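Local atomic coordinates of phosphoserine aminotransferase (Bacillus circulans, PDB entry 2C0R), a protein that catalyses the reversible, pyridoxal-phosphate-dependent transamination that makes phosphoserine from 3-phosphohydroxypyruvate, with a parallel reaction yielding phosphohydroxythreonine. Residues L17-R22 / L252-E257; Q266-K271 / I338-P343; I300-A305 / G332-S337. The protein carries 1 engineered substitution. All coordinates share one frame; numbering follows the deposited sequence.

Along the chain, contact 1 closes before contact 2 opens, and both strands of contact 3 lie between the two segments of contact 2. Contacts 1 and 2 use consecutive helices, 242-257 and 260-280; their centres are about 15 Å apart, and they touch where the Trp-254 ring meets Asn-340 and Ala-341. Contacts 2 and 3, with centres about 17 Å apart, share the chain that runs from strand 334-337 into the loop 338-343, and Ile-338 packs on Ile-300. Contacts 1 and 3 do not touch, their nearest atoms being about 12 Å apart. Together they tie an N-terminal helix, by way of contact 2, to the small antiparallel sheet of the C-terminal part.

Contact 1: L17-R22 / L252-E257; sequences LEVLER and LKWIEE
Trp-254 has its CG anti to the backbone N (chi1 172°), which swings the indole toward helix 17-25, and Glu-18 answers by bending at chi2 so that its carboxylate meets the ring's pyrrole side. This is a helix-helix contact in an aminotransferase of the class-V family: an N-terminal helix lies against the end of helix 242-257, the two short segments running roughly antiparallel at 138° with their axes 10.4 Å apart.

The approach is at the indole edge. Glu-18 OE2 lies in the plane of the ring and accepts a weak, bent hydrogen bond from Trp-254 NE1, at 3.1 Å, while the carboxylate stands perpendicular to the ring. Glu-18 crosses the indole at about a right angle, and its CG comes to 3.4 Å from Trp-254 CD1. The stronger hold on the acid lies just beyond the segment, where Arg-258 forms a salt bridge with OE2, so the indole N-H adds to a charge that already has a mate. Deeper in, Val-19 CG2 packs 3.8 Å from Trp-254 CB, and Val-19 also touches Met-247, about two turns before Trp-254 on helix 242-257. Pro-16 also packs on the Trp-254 side chain.

At the outer margin, Arg-22 and Glu-257 reach toward each other tip to tip between the helices. The guanidinium and carboxylate planes are almost perpendicular, so the pair cannot form the flat two-pronged bridge. One face of the guanidinium rests over Glu-18 CB. Glu-18 OE2 and Glu-257 OE1 stand 5.2 Å apart, and the arginines nearby probably offset their repulsion. The salt bridge is a single long one: Arg-22 NH2 donates to the syn lone pair of Glu-257 OE1, at 3.3 Å.

Contact 2: Q266-K271 / I338-P343; sequences QANRKK and IYNAVP
Lys-271 NZ plugs into the loop 338-343 and is gripped there by three backbone oxygens. Val-342 O receives it in the carbonyl plane, on a lone pair, at 2.8 Å. Tyr-339 O, equally close to NZ at 2.8 Å, takes it from above its plane, and Ile-338 O does likewise at 3.0 Å from NZ. Bends at chi2 and chi3 (149° and 45°) curl the lysine chain so that its tip ends among these carbonyls, while CE passes the side chain of Ile-338.

Asn-268, one turn earlier on helix 260-280, supplies a fourth acceptor: its OD1 lies 2.9 Å from Lys-271 NZ. The same amide uses its other end on the loop, where Asn-268 ND2 donates to Asn-340 OD1 at 2.9 Å, with the acceptor almost in the plane of the Asn-268 amide. A water bridges Asn-268 OD1 to Asn-340 O.

The next shell fixes the loop itself. Residues 339 to 342 form a type I beta turn, in which Val-342 N reaches Tyr-339 O from the face opposite to the lysine. Asn-340 N bonds to Asn-198 OD1 and its ND2 to Leu-179 O, and Tyr-339, bonded through OH to Ala-10 and Asn-299, packs by Thr-153 and Lys-197 of the cofactor site.

A buried ammonium group thus meets four neutral oxygens, whose dipoles probably compensate its charge and help keep it protonated, while the lysine in return fastens to helix 260-280 the loop that carries Tyr-339 beside the cofactor pocket.

Contact 3: I300-A305 / G332-S337; sequences ITFRLA and GGLRAS
Phe-302 presents one face of its ring to Leu-334 CB, which sits 3.8 Å from the ring centroid and 15° off the normal, a CH-pi contact; Ile-300 O lies at the ring edge, in plane. The phenyl gets there because CG stands between the backbone N and the carbonyl carbon (chi1 58°), the crowded position, which folds the ring over toward the neighbouring strand. An alanine here takes the ring off Leu-334 CB and would probably leave a gap toward Ile-279 and Met-354, which touch this side chain. The other flat group, the guanidinium of Arg-303, brings NH1 to within 3.8 Å of Gly-333 N, which lies at its edge; NH1 bonds to Val-331 O.

The strands 300-303 and 334-337 run antiparallel. Ile-300 and Ala-336 form a hydrogen-bonded pair with both links at 2.9 Å, N to O in each direction. Phe-302 and Leu-334 form the next such pair, and its shorter bond, Leu-334 N to Phe-302 O, is 2.8 Å. Between them Thr-301 and Arg-335 make a non-hydrogen-bonded pair, their chains side by side with Thr-301 CG2 3.9 Å from Arg-335 CG. Where the pairing ends, Leu-304 CD1 presses on Leu-334 CD2 at 3.5 Å, a tight contact.

The two faces have different neighbours. Ile-300, Phe-302 and Ala-336 lie against helices 260-280 and 344-361, with Leu-334 on helix 307-319. On the other face Thr-301 OG1 bonds to Glu-155 O and Arg-335 NH1 to Thr-153 O; the Arg-335 side chain lies about 7 Å from the bound pyridoxal phosphate. An antiparallel sheet backed by helices on one side and turned to the cofactor side on the other is consistent with the C-terminal small domain of fold-type I aminotransferases, to which this family belongs.

Contact 1: L17-R22 / L252-E257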
ATOM      1  N   LEU A  17      16.681   9.181  11.794  1.00 13.57           N
ATOM      2  CA  LEU A  17      16.852  10.508  11.158  1.00 14.81           C
ATOM      3  C   LEU A  17      17.758  10.424   9.927  1.00 13.93           C
ATOM      4  O   LEU A  17      17.507  11.095   8.934  1.00 14.65           O
ATOM      5  CB  LEU A  17      17.455  11.493  12.143  1.00 15.59           C
ATOM      6  CG  LEU A  17      17.643  12.906  11.626  1.00 14.79           C
ATOM      7  CD1 LEU A  17      16.372  13.470  10.982  1.00 15.95           C
ATOM      8  CD2 LEU A  17      18.097  13.790  12.792  1.00 19.49           C
ATOM      9  N   GLU A  18      18.784   9.571   9.973  1.00 18.15           N
ATOM     10  CA  GLU A  18      19.727   9.446   8.849  1.00 18.39           C
ATOM     11  C   GLU A  18      19.010   8.918   7.605  1.00 15.47           C
ATOM     12  O   GLU A  18      19.281   9.288   6.449  1.00 17.72           O
ATOM     13  CB  GLU A  18      20.871   8.481   9.157  1.00 25.19           C
ATOM     14  CG  GLU A  18      20.487   7.357  10.099  1.00 34.93           C
ATOM     15  CD  GLU A  18      20.741   7.565  11.575  1.00 38.77           C
ATOM     16  OE1 GLU A  18      19.995   8.319  12.247  1.00 29.29           O
ATOM     17  OE2 GLU A  18      21.689   6.933  12.116  1.00 36.06           O
ATOM     18  N   VAL A  19      18.094   8.000   7.825  1.00 16.09           N
ATOM     19  CA  VAL A  19      17.339   7.458   6.692  1.00 15.49           C
ATOM     20  C   VAL A  19      16.451   8.536   6.097  1.00 13.02           C
ATOM     21  O   VAL A  19      16.369   8.653   4.872  1.00 13.86           O
ATOM     22  CB  VAL A  19      16.498   6.272   7.174  1.00 16.27           C
ATOM     23  CG1 VAL A  19      15.459   5.925   6.122  1.00 15.90           C
ATOM     24  CG2 VAL A  19      17.422   5.097   7.449  1.00 20.44           C
ATOM     25  N   LEU A  20      15.775   9.328   6.942  1.00 12.78           N
ATOM     26  CA  LEU A  20      14.950  10.408   6.438  1.00 12.13           C
ATOM     27  C   LEU A  20      15.825  11.394   5.687  1.00 11.52           C
ATOM     28  O   LEU A  20      15.444  11.873   4.649  1.00 12.37           O
ATOM     29  CB  LEU A  20      14.254  11.108   7.582  1.00 12.16           C
ATOM     30  CG  LEU A  20      13.216  10.289   8.344  1.00 13.76           C
ATOM     31  CD1 LEU A  20      12.743  11.064   9.556  1.00 14.54           C
ATOM     32  CD2 LEU A  20      12.038   9.965   7.443  1.00 14.93           C
ATOM     33  N   GLU A  21      17.001  11.701   6.204  1.00 12.28           N
ATOM     34  CA  GLU A  21      17.871  12.665   5.525  1.00 12.27           C
ATOM     35  C   GLU A  21      18.350  12.128   4.185  1.00 11.91           C
ATOM     36  O   GLU A  21      18.448  12.869   3.191  1.00 12.98           O
ATOM     37  CB  GLU A  21      19.055  13.016   6.399  1.00 13.40           C
ATOM     38  CG  GLU A  21      18.627  13.798   7.655  1.00 16.92           C
ATOM     39  CD  GLU A  21      19.844  14.047   8.540  1.00 23.09           C
ATOM     40  OE1 GLU A  21      20.889  13.367   8.333  1.00 21.83           O
ATOM     41  OE2 GLU A  21      19.725  14.927   9.419  1.00 22.92           O
ATOM     42  N   ARG A  22      18.681  10.853   4.120  1.00 13.90           N
ATOM     43  CA  ARG A  22      19.139  10.237   2.870  1.00 15.08           C
ATOM     44  C   ARG A  22      18.032  10.247   1.810  1.00 14.17           C
ATOM     45  O   ARG A  22      18.250  10.584   0.635  1.00 14.20           O
ATOM     46  CB  ARG A  22      19.566   8.777   3.113  1.00 16.69           C
ATOM     47  CG  ARG A  22      20.953   8.587   3.689  1.00 33.30           C
ATOM     48  CD  ARG A  22      21.257   7.223   4.302  1.00 41.77           C
ATOM     49  NE  ARG A  22      22.177   7.293   5.439  1.00 46.63           N
ATOM     50  CZ  ARG A  22      22.239   6.405   6.426  1.00 47.76           C
ATOM     51  NH1 ARG A  22      21.396   5.368   6.376  1.00 51.54           N
ATOM     52  NH2 ARG A  22      23.096   6.490   7.462  1.00 39.22           N
ATOM     53  N   LEU A 252      16.864  -1.183   6.258  1.00 11.52           N
ATOM     54  CA  LEU A 252      17.666  -2.391   6.429  1.00 11.17           C
ATOM     55  C   LEU A 252      19.154  -2.067   6.394  1.00 11.48           C
ATOM     56  O   LEU A 252      19.941  -2.638   7.159  1.00 12.87           O
ATOM     57  CB  LEU A 252      17.340  -3.465   5.375  1.00 11.74           C
ATOM     58  CG  LEU A 252      15.866  -3.915   5.346  1.00 11.67           C
ATOM     59  CD1 LEU A 252      15.714  -4.864   4.178  1.00 12.62           C
ATOM     60  CD2 LEU A 252      15.454  -4.564   6.652  1.00 13.99           C
ATOM     61  N   LYS A 253      19.540  -1.162   5.499  1.00 11.78           N
ATOM     62  CA  LYS A 253      20.936  -0.700   5.529  1.00 13.48           C
ATOM     63  C   LYS A 253      21.302  -0.128   6.889  1.00 12.56           C
ATOM     64  O   LYS A 253      22.351  -0.394   7.431  1.00 13.84           O
ATOM     65  CB  LYS A 253      21.128   0.358   4.451  1.00 14.79           C
ATOM     66  CG  LYS A 253      21.205  -0.156   3.018  1.00 15.41           C
ATOM     67  CD  LYS A 253      21.112   1.049   2.062  1.00 17.86           C
ATOM     68  CE  LYS A 253      21.013   0.543   0.602  1.00 22.86           C
ATOM     69  NZ  LYS A 253      20.891   1.714  -0.314  1.00 21.72           N
ATOM     70  N   TRP A 254      20.400   0.694   7.437  1.00 11.93           N
ATOM     71  CA  TRP A 254      20.694   1.302   8.756  1.00 11.53           C
ATOM     72  C   TRP A 254      20.790   0.229   9.828  1.00 11.93           C
ATOM     73  O   TRP A 254      21.649   0.307  10.699  1.00 12.83           O
ATOM     74  CB  TRP A 254      19.600   2.336   9.012  1.00 12.94           C
ATOM     75  CG  TRP A 254      19.598   2.937  10.384  1.00 12.32           C
ATOM     76  CD1 TRP A 254      20.287   4.080  10.779  1.00 15.61           C
ATOM     77  CD2 TRP A 254      18.909   2.482  11.564  1.00 12.83           C
ATOM     78  NE1 TRP A 254      20.049   4.340  12.111  1.00 14.79           N
ATOM     79  CE2 TRP A 254      19.217   3.376  12.604  1.00 15.81           C
ATOM     80  CE3 TRP A 254      18.063   1.400  11.828  1.00 13.18           C
ATOM     81  CZ2 TRP A 254      18.698   3.209  13.889  1.00 15.26           C
ATOM     82  CZ3 TRP A 254      17.546   1.233  13.097  1.00 14.86           C
ATOM     83  CH2 TRP A 254      17.869   2.138  14.119  1.00 17.59           C
ATOM     84  N   ILE A 255      19.933  -0.801   9.781  1.00 11.92           N
ATOM     85  CA  ILE A 255      20.048  -1.843  10.828  1.00 13.31           C
ATOM     86  C   ILE A 255      21.409  -2.492  10.741  1.00 12.22           C
ATOM     87  O   ILE A 255      22.064  -2.773  11.760  1.00 12.44           O
ATOM     88  CB  ILE A 255      18.912  -2.880  10.671  1.00 13.01           C
ATOM     89  CG1 ILE A 255      17.538  -2.301  10.944  1.00 12.85           C
ATOM     90  CG2 ILE A 255      19.162  -4.072  11.619  1.00 13.24           C
ATOM     91  CD1 ILE A 255      16.338  -3.208  10.670  1.00 12.36           C
ATOM     92  N   GLU A 256      21.848  -2.726   9.505  1.00 12.88           N
ATOM     93  CA  GLU A 256      23.174  -3.354   9.347  1.00 17.12           C
ATOM     94  C   GLU A 256      24.211  -2.430   9.959  1.00 15.25           C
ATOM     95  O   GLU A 256      25.137  -2.874  10.653  1.00 18.94           O
ATOM     96  CB  GLU A 256      23.431  -3.666   7.871  1.00 21.99           C
ATOM     97  CG  GLU A 256      24.816  -4.166   7.558  1.00 29.57           C
ATOM     98  CD  GLU A 256      25.134  -5.611   7.870  1.00 39.78           C
ATOM     99  OE1 GLU A 256      25.996  -6.169   7.140  1.00 60.23           O
ATOM    100  OE2 GLU A 256      24.578  -6.209   8.824  1.00 36.64           O
ATOM    101  N   GLU A 257      24.086  -1.130   9.731  1.00 15.07           N
ATOM    102  CA  GLU A 257      25.081  -0.190  10.247  1.00 18.67           C
ATOM    103  C   GLU A 257      25.095  -0.105  11.762  1.00 18.67           C
ATOM    104  O   GLU A 257      26.077   0.354  12.352  1.00 23.23           O
ATOM    105  CB  GLU A 257      24.777   1.236   9.794  1.00 26.27           C
ATOM    106  CG  GLU A 257      24.981   1.536   8.338  1.00 31.52           C
ATOM    107  CD  GLU A 257      24.434   2.914   7.966  1.00 37.12           C
ATOM    108  OE1 GLU A 257      23.622   3.496   8.730  1.00 33.81           O
ATOM    109  OE2 GLU A 257      24.834   3.397   6.893  1.00 53.64           O
TER

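Contact 2: Q266-K271 / I338-P343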
ATOM      1  N   GLN A 266      20.661  -5.055  21.457  1.00 11.93           N
ATOM      2  CA  GLN A 266      21.359  -4.510  22.629  1.00 13.74           C
ATOM      3  C   GLN A 266      20.907  -3.109  22.911  1.00 12.65           C
ATOM      4  O   GLN A 266      20.694  -2.736  24.079  1.00 12.77           O
ATOM      5  CB  GLN A 266      22.854  -4.589  22.324  1.00 13.83           C
ATOM      6  CG  GLN A 266      23.722  -3.897  23.367  1.00 15.97           C
ATOM      7  CD  GLN A 266      25.186  -4.041  23.038  1.00 17.13           C
ATOM      8  OE1 GLN A 266      25.926  -4.674  23.778  1.00 25.43           O
ATOM      9  NE2 GLN A 266      25.684  -3.474  21.959  1.00 20.17           N
ATOM     10  N   ALA A 267      20.776  -2.320  21.825  1.00 13.00           N
ATOM     11  CA  ALA A 267      20.327  -0.937  21.994  1.00 12.10           C
ATOM     12  C   ALA A 267      18.910  -0.847  22.549  1.00 13.05           C
ATOM     13  O   ALA A 267      18.599  -0.002  23.413  1.00 13.07           O
ATOM     14  CB  ALA A 267      20.403  -0.157  20.689  1.00 12.64           C
ATOM     15  N   ASN A 268      18.025  -1.685  22.082  1.00 11.86           N
ATOM     16  CA  ASN A 268      16.653  -1.672  22.559  1.00 12.00           C
ATOM     17  C   ASN A 268      16.564  -2.202  23.981  1.00 12.46           C
ATOM     18  O   ASN A 268      15.735  -1.684  24.712  1.00 12.64           O
ATOM     19  CB  ASN A 268      15.807  -2.549  21.618  1.00 12.31           C
ATOM     20  CG  ASN A 268      15.725  -2.005  20.212  1.00 12.45           C
ATOM     21  OD1 ASN A 268      15.989  -0.835  19.966  1.00 14.04           O
ATOM     22  ND2 ASN A 268      15.376  -2.880  19.280  1.00 13.62           N
ATOM     23  N   ARG A 269      17.383  -3.205  24.340  1.00 12.66           N
ATOM     24  CA  ARG A 269      17.316  -3.673  25.736  1.00 12.63           C
ATOM     25  C   ARG A 269      17.702  -2.546  26.667  1.00 13.00           C
ATOM     26  O   ARG A 269      17.131  -2.383  27.756  1.00 14.03           O
ATOM     27  CB  ARG A 269      18.242  -4.873  25.865  1.00 13.87           C
ATOM     28  CG  ARG A 269      18.321  -5.453  27.293  1.00 15.04           C
ATOM     29  CD  ARG A 269      17.205  -6.363  27.669  1.00 16.04           C
ATOM     30  NE  ARG A 269      15.880  -5.792  27.871  1.00 15.48           N
ATOM     31  CZ  ARG A 269      15.486  -5.283  29.039  1.00 14.45           C
ATOM     32  NH1 ARG A 269      16.298  -5.230  30.101  1.00 17.47           N
ATOM     33  NH2 ARG A 269      14.252  -4.812  29.118  1.00 14.58           N
ATOM     34  N   LYS A 270      18.726  -1.769  26.235  1.00 13.51           N
ATOM     35  CA  LYS A 270      19.147  -0.644  27.060  1.00 14.07           C
ATOM     36  C   LYS A 270      18.046   0.389  27.231  1.00 13.07           C
ATOM     37  O   LYS A 270      17.809   0.938  28.306  1.00 13.93           O
ATOM     38  CB  LYS A 270      20.361  -0.049  26.374  1.00 14.78           C
ATOM     39  CG  LYS A 270      20.859   1.287  26.910  1.00 14.82           C
ATOM     40  CD  LYS A 270      22.056   1.725  26.081  1.00 15.74           C
ATOM     41  CE  LYS A 270      22.478   3.143  26.440  1.00 20.82           C
ATOM     42  NZ  LYS A 270      23.537   3.579  25.477  1.00 21.92           N
ATOM     43  N   LYS A 271      17.380   0.714  26.104  1.00 13.58           N
ATOM     44  CA  LYS A 271      16.245   1.628  26.155  1.00 13.67           C
ATOM     45  C   LYS A 271      15.144   1.122  27.073  1.00 12.87           C
ATOM     46  O   LYS A 271      14.617   1.855  27.918  1.00 13.56           O
ATOM     47  CB  LYS A 271      15.630   1.840  24.750  1.00 12.29           C
ATOM     48  CG  LYS A 271      16.544   2.642  23.835  1.00 15.06           C
ATOM     49  CD  LYS A 271      16.395   2.257  22.355  1.00 16.67           C
ATOM     50  CE  LYS A 271      14.973   2.117  21.899  1.00 15.30           C
ATOM     51  NZ  LYS A 271      14.902   1.866  20.431  1.00 14.07           N
ATOM     52  N   ILE A 338       9.017   1.858  21.554  1.00 12.30           N
ATOM     53  CA  ILE A 338      10.451   2.131  21.561  1.00 11.75           C
ATOM     54  C   ILE A 338      11.160   1.256  20.542  1.00 11.67           C
ATOM     55  O   ILE A 338      12.222   0.671  20.748  1.00 13.10           O
ATOM     56  CB  ILE A 338      11.046   1.973  22.970  1.00 10.98           C
ATOM     57  CG1 ILE A 338      10.628   0.639  23.603  1.00 12.78           C
ATOM     58  CG2 ILE A 338      10.660   3.155  23.854  1.00 13.32           C
ATOM     59  CD1 ILE A 338      11.399   0.452  24.937  1.00 19.58           C
ATOM     60  N   TYR A 339      10.499   1.201  19.362  1.00 11.07           N
ATOM     61  CA  TYR A 339      11.026   0.499  18.219  1.00 10.89           C
ATOM     62  C   TYR A 339      12.456   0.883  17.896  1.00 10.96           C
ATOM     63  O   TYR A 339      12.943   1.867  18.436  1.00 12.54           O
ATOM     64  CB  TYR A 339      10.167   0.853  16.989  1.00 12.30           C
ATOM     65  CG  TYR A 339       8.718   0.521  17.224  1.00 11.76           C
ATOM     66  CD1 TYR A 339       7.736   1.488  17.139  1.00 12.40           C
ATOM     67  CD2 TYR A 339       8.327  -0.773  17.516  1.00 12.79           C
ATOM     68  CE1 TYR A 339       6.417   1.208  17.334  1.00 13.14           C
ATOM     69  CE2 TYR A 339       6.990  -1.094  17.722  1.00 13.65           C
ATOM     70  CZ  TYR A 339       6.059  -0.101  17.645  1.00 13.26           C
ATOM     71  OH  TYR A 339       4.730  -0.382  17.829  1.00 14.04           O
ATOM     72  N   ASN A 340      13.098   0.088  17.023  1.00 11.57           N
ATOM     73  CA  ASN A 340      14.521   0.273  16.783  1.00 11.88           C
ATOM     74  C   ASN A 340      14.989   1.712  16.618  1.00 12.77           C
ATOM     75  O   ASN A 340      15.983   2.099  17.237  1.00 12.65           O
ATOM     76  CB  ASN A 340      15.039  -0.397  15.504  1.00 13.06           C
ATOM     77  CG  ASN A 340      14.972  -1.917  15.488  1.00 12.26           C
ATOM     78  OD1 ASN A 340      14.753  -2.572  16.499  1.00 13.38           O
ATOM     79  ND2 ASN A 340      15.130  -2.493  14.289  1.00 13.99           N
ATOM     80  N   ALA A 341      14.282   2.506  15.824  1.00 10.84           N
ATOM     81  CA  ALA A 341      14.723   3.843  15.486  1.00 12.16           C
ATOM     82  C   ALA A 341      14.415   4.857  16.577  1.00 11.48           C
ATOM     83  O   ALA A 341      14.952   5.971  16.470  1.00 13.15           O
ATOM     84  CB  ALA A 341      14.072   4.320  14.186  1.00 12.40           C
ATOM     85  N   VAL A 342      13.688   4.535  17.622  1.00 11.43           N
ATOM     86  CA  VAL A 342      13.495   5.492  18.733  1.00 11.57           C
ATOM     87  C   VAL A 342      14.837   5.609  19.448  1.00 12.57           C
ATOM     88  O   VAL A 342      15.367   4.585  19.917  1.00 13.14           O
ATOM     89  CB  VAL A 342      12.377   4.993  19.665  1.00 12.30           C
ATOM     90  CG1 VAL A 342      12.290   5.949  20.849  1.00 13.33           C
ATOM     91  CG2 VAL A 342      11.047   4.901  18.920  1.00 11.94           C
ATOM     92  N   PRO A 343      15.444   6.781  19.523  1.00 12.51           N
ATOM     93  CA  PRO A 343      16.773   6.923  20.088  1.00 14.21           C
ATOM     94  C   PRO A 343      16.762   6.795  21.612  1.00 14.72           C
ATOM     95  O   PRO A 343      15.794   7.070  22.300  1.00 14.03           O
ATOM     96  CB  PRO A 343      17.175   8.354  19.701  1.00 17.23           C
ATOM     97  CG  PRO A 343      16.290   8.693  18.535  1.00 15.88           C
ATOM     98  CD  PRO A 343      14.977   8.068  18.944  1.00 14.92           C
TER
HETATM   99  O   HOH W   1      17.932   0.197  18.040  1.00 18.20           O

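Contact 3: I300-A305 / G332-S337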
ATOM      1  N   ILE A 300       6.172  -0.531  25.866  1.00 11.27           N
ATOM      2  CA  ILE A 300       6.119  -0.607  27.324  1.00 11.93           C
ATOM      3  C   ILE A 300       4.860   0.038  27.824  1.00 12.43           C
ATOM      4  O   ILE A 300       4.615   1.222  27.636  1.00 13.16           O
ATOM      5  CB  ILE A 300       7.344   0.092  27.896  1.00 12.83           C
ATOM      6  CG1 ILE A 300       8.621  -0.593  27.415  1.00 14.77           C
ATOM      7  CG2 ILE A 300       7.217   0.195  29.403  1.00 15.41           C
ATOM      8  CD1 ILE A 300       9.884  -0.028  28.043  1.00 14.83           C
ATOM      9  N   THR A 301       4.044  -0.785  28.474  1.00 12.80           N
ATOM     10  CA  THR A 301       2.741  -0.265  28.904  1.00 12.86           C
ATOM     11  C   THR A 301       2.743  -0.123  30.406  1.00 12.80           C
ATOM     12  O   THR A 301       3.324  -0.912  31.157  1.00 15.69           O
ATOM     13  CB  THR A 301       1.626  -1.191  28.416  1.00 13.19           C
ATOM     14  OG1 THR A 301       1.976  -2.530  28.833  1.00 14.08           O
ATOM     15  CG2 THR A 301       1.556  -1.170  26.880  1.00 12.84           C
ATOM     16  N   PHE A 302       2.104   0.965  30.841  1.00 14.75           N
ATOM     17  CA  PHE A 302       2.051   1.221  32.281  1.00 16.53           C
ATOM     18  C   PHE A 302       0.857   2.120  32.605  1.00 15.99           C
ATOM     19  O   PHE A 302       0.242   2.721  31.727  1.00 16.25           O
ATOM     20  CB  PHE A 302       3.375   1.813  32.786  1.00 17.32           C
ATOM     21  CG  PHE A 302       3.837   3.112  32.149  1.00 18.31           C
ATOM     22  CD1 PHE A 302       3.743   4.277  32.890  1.00 20.76           C
ATOM     23  CD2 PHE A 302       4.332   3.169  30.869  1.00 17.73           C
ATOM     24  CE1 PHE A 302       4.168   5.478  32.350  1.00 23.59           C
ATOM     25  CE2 PHE A 302       4.765   4.373  30.328  1.00 20.57           C
ATOM     26  CZ  PHE A 302       4.674   5.541  31.079  1.00 22.73           C
ATOM     27  N   ARG A 303       0.553   2.136  33.924  1.00 17.51           N
ATOM     28  CA  ARG A 303      -0.618   2.845  34.370  1.00 17.71           C
ATOM     29  C   ARG A 303      -0.261   3.731  35.566  1.00 15.64           C
ATOM     30  O   ARG A 303       0.697   3.441  36.292  1.00 17.15           O
ATOM     31  CB  ARG A 303      -1.714   1.911  34.879  1.00 25.09           C
ATOM     32  CG  ARG A 303      -2.160   0.748  34.075  1.00 30.32           C
ATOM     33  CD  ARG A 303      -3.264   0.032  34.838  1.00 36.44           C
ATOM     34  NE  ARG A 303      -4.042  -0.847  34.002  1.00 46.56           N
ATOM     35  CZ  ARG A 303      -4.687  -0.772  32.857  1.00 54.79           C
ATOM     36  NH1 ARG A 303      -4.758   0.322  32.113  1.00 55.54           N
ATOM     37  NH2 ARG A 303      -5.308  -1.866  32.409  1.00 60.41           N
ATOM     38  N   LEU A 304      -1.082   4.760  35.732  1.00 15.60           N
ATOM     39  CA  LEU A 304      -1.037   5.548  36.972  1.00 14.03           C
ATOM     40  C   LEU A 304      -2.274   5.201  37.795  1.00 16.91           C
ATOM     41  O   LEU A 304      -3.001   4.295  37.427  1.00 21.73           O
ATOM     42  CB  LEU A 304      -0.997   7.031  36.655  1.00 17.43           C
ATOM     43  CG  LEU A 304       0.339   7.565  36.130  1.00 18.04           C
ATOM     44  CD1 LEU A 304       0.708   6.989  34.782  1.00 26.71           C
ATOM     45  CD2 LEU A 304       0.198   9.085  36.044  1.00 20.93           C
ATOM     46  N   ALA A 305      -2.514   5.904  38.895  1.00 19.04           N
ATOM     47  CA  ALA A 305      -3.523   5.502  39.878  1.00 21.03           C
ATOM     48  C   ALA A 305      -4.922   5.743  39.347  1.00 20.06           C
ATOM     49  O   ALA A 305      -5.884   5.109  39.804  1.00 23.88           O
ATOM     50  CB  ALA A 305      -3.322   6.272  41.164  1.00 24.27           C
ATOM     51  N   GLY A 332      -6.449   1.750  27.697  1.00 33.89           N
ATOM     52  CA  GLY A 332      -6.065   2.888  28.523  1.00 35.27           C
ATOM     53  C   GLY A 332      -4.613   2.832  28.947  1.00 29.77           C
ATOM     54  O   GLY A 332      -3.792   2.191  28.300  1.00 26.60           O
ATOM     55  N   GLY A 333      -4.285   3.504  30.046  1.00 21.84           N
ATOM     56  CA  GLY A 333      -2.906   3.556  30.477  1.00 21.27           C
ATOM     57  C   GLY A 333      -2.094   4.374  29.478  1.00 18.77           C
ATOM     58  O   GLY A 333      -2.599   5.186  28.698  1.00 20.35           O
ATOM     59  N   LEU A 334      -0.795   4.125  29.546  1.00 17.21           N
ATOM     60  CA  LEU A 334       0.248   4.719  28.759  1.00 15.13           C
ATOM     61  C   LEU A 334       1.019   3.605  28.061  1.00 15.38           C
ATOM     62  O   LEU A 334       1.023   2.439  28.487  1.00 15.53           O
ATOM     63  CB  LEU A 334       1.257   5.504  29.609  1.00 18.78           C
ATOM     64  CG  LEU A 334       0.740   6.720  30.378  1.00 21.30           C
ATOM     65  CD1 LEU A 334       0.017   7.756  29.509  1.00 16.60           C
ATOM     66  CD2 LEU A 334      -0.193   6.308  31.510  1.00 35.01           C
ATOM     67  N   ARG A 335       1.627   4.011  26.960  1.00 14.00           N
ATOM     68  CA  ARG A 335       2.392   3.056  26.158  1.00 13.51           C
ATOM     69  C   ARG A 335       3.558   3.837  25.539  1.00 12.77           C
ATOM     70  O   ARG A 335       3.308   4.753  24.750  1.00 13.94           O
ATOM     71  CB  ARG A 335       1.550   2.440  25.052  1.00 12.92           C
ATOM     72  CG  ARG A 335       2.369   1.527  24.135  1.00 13.43           C
ATOM     73  CD  ARG A 335       1.454   0.733  23.191  1.00 13.70           C
ATOM     74  NE  ARG A 335       0.599   1.626  22.397  1.00 14.55           N
ATOM     75  CZ  ARG A 335      -0.131   1.270  21.357  1.00 15.11           C
ATOM     76  NH1 ARG A 335      -0.136   0.008  20.902  1.00 16.41           N
ATOM     77  NH2 ARG A 335      -0.882   2.173  20.724  1.00 15.77           N
ATOM     78  N   ALA A 336       4.767   3.471  25.890  1.00 12.41           N
ATOM     79  CA  ALA A 336       5.965   4.019  25.304  1.00 12.26           C
ATOM     80  C   ALA A 336       6.450   3.016  24.255  1.00 12.04           C
ATOM     81  O   ALA A 336       6.943   1.964  24.648  1.00 13.47           O
ATOM     82  CB  ALA A 336       7.039   4.245  26.357  1.00 13.83           C
ATOM     83  N   SER A 337       6.267   3.383  22.995  1.00 11.07           N
ATOM     84  CA  SER A 337       6.732   2.509  21.912  1.00 12.24           C
ATOM     85  C   SER A 337       8.158   2.874  21.533  1.00 12.01           C
ATOM     86  O   SER A 337       8.420   4.070  21.306  1.00 13.09           O
ATOM     87  CB  SER A 337       5.762   2.639  20.733  1.00 13.20           C
ATOM     88  OG  SER A 337       4.467   2.188  21.110  1.00 14.10           O
TER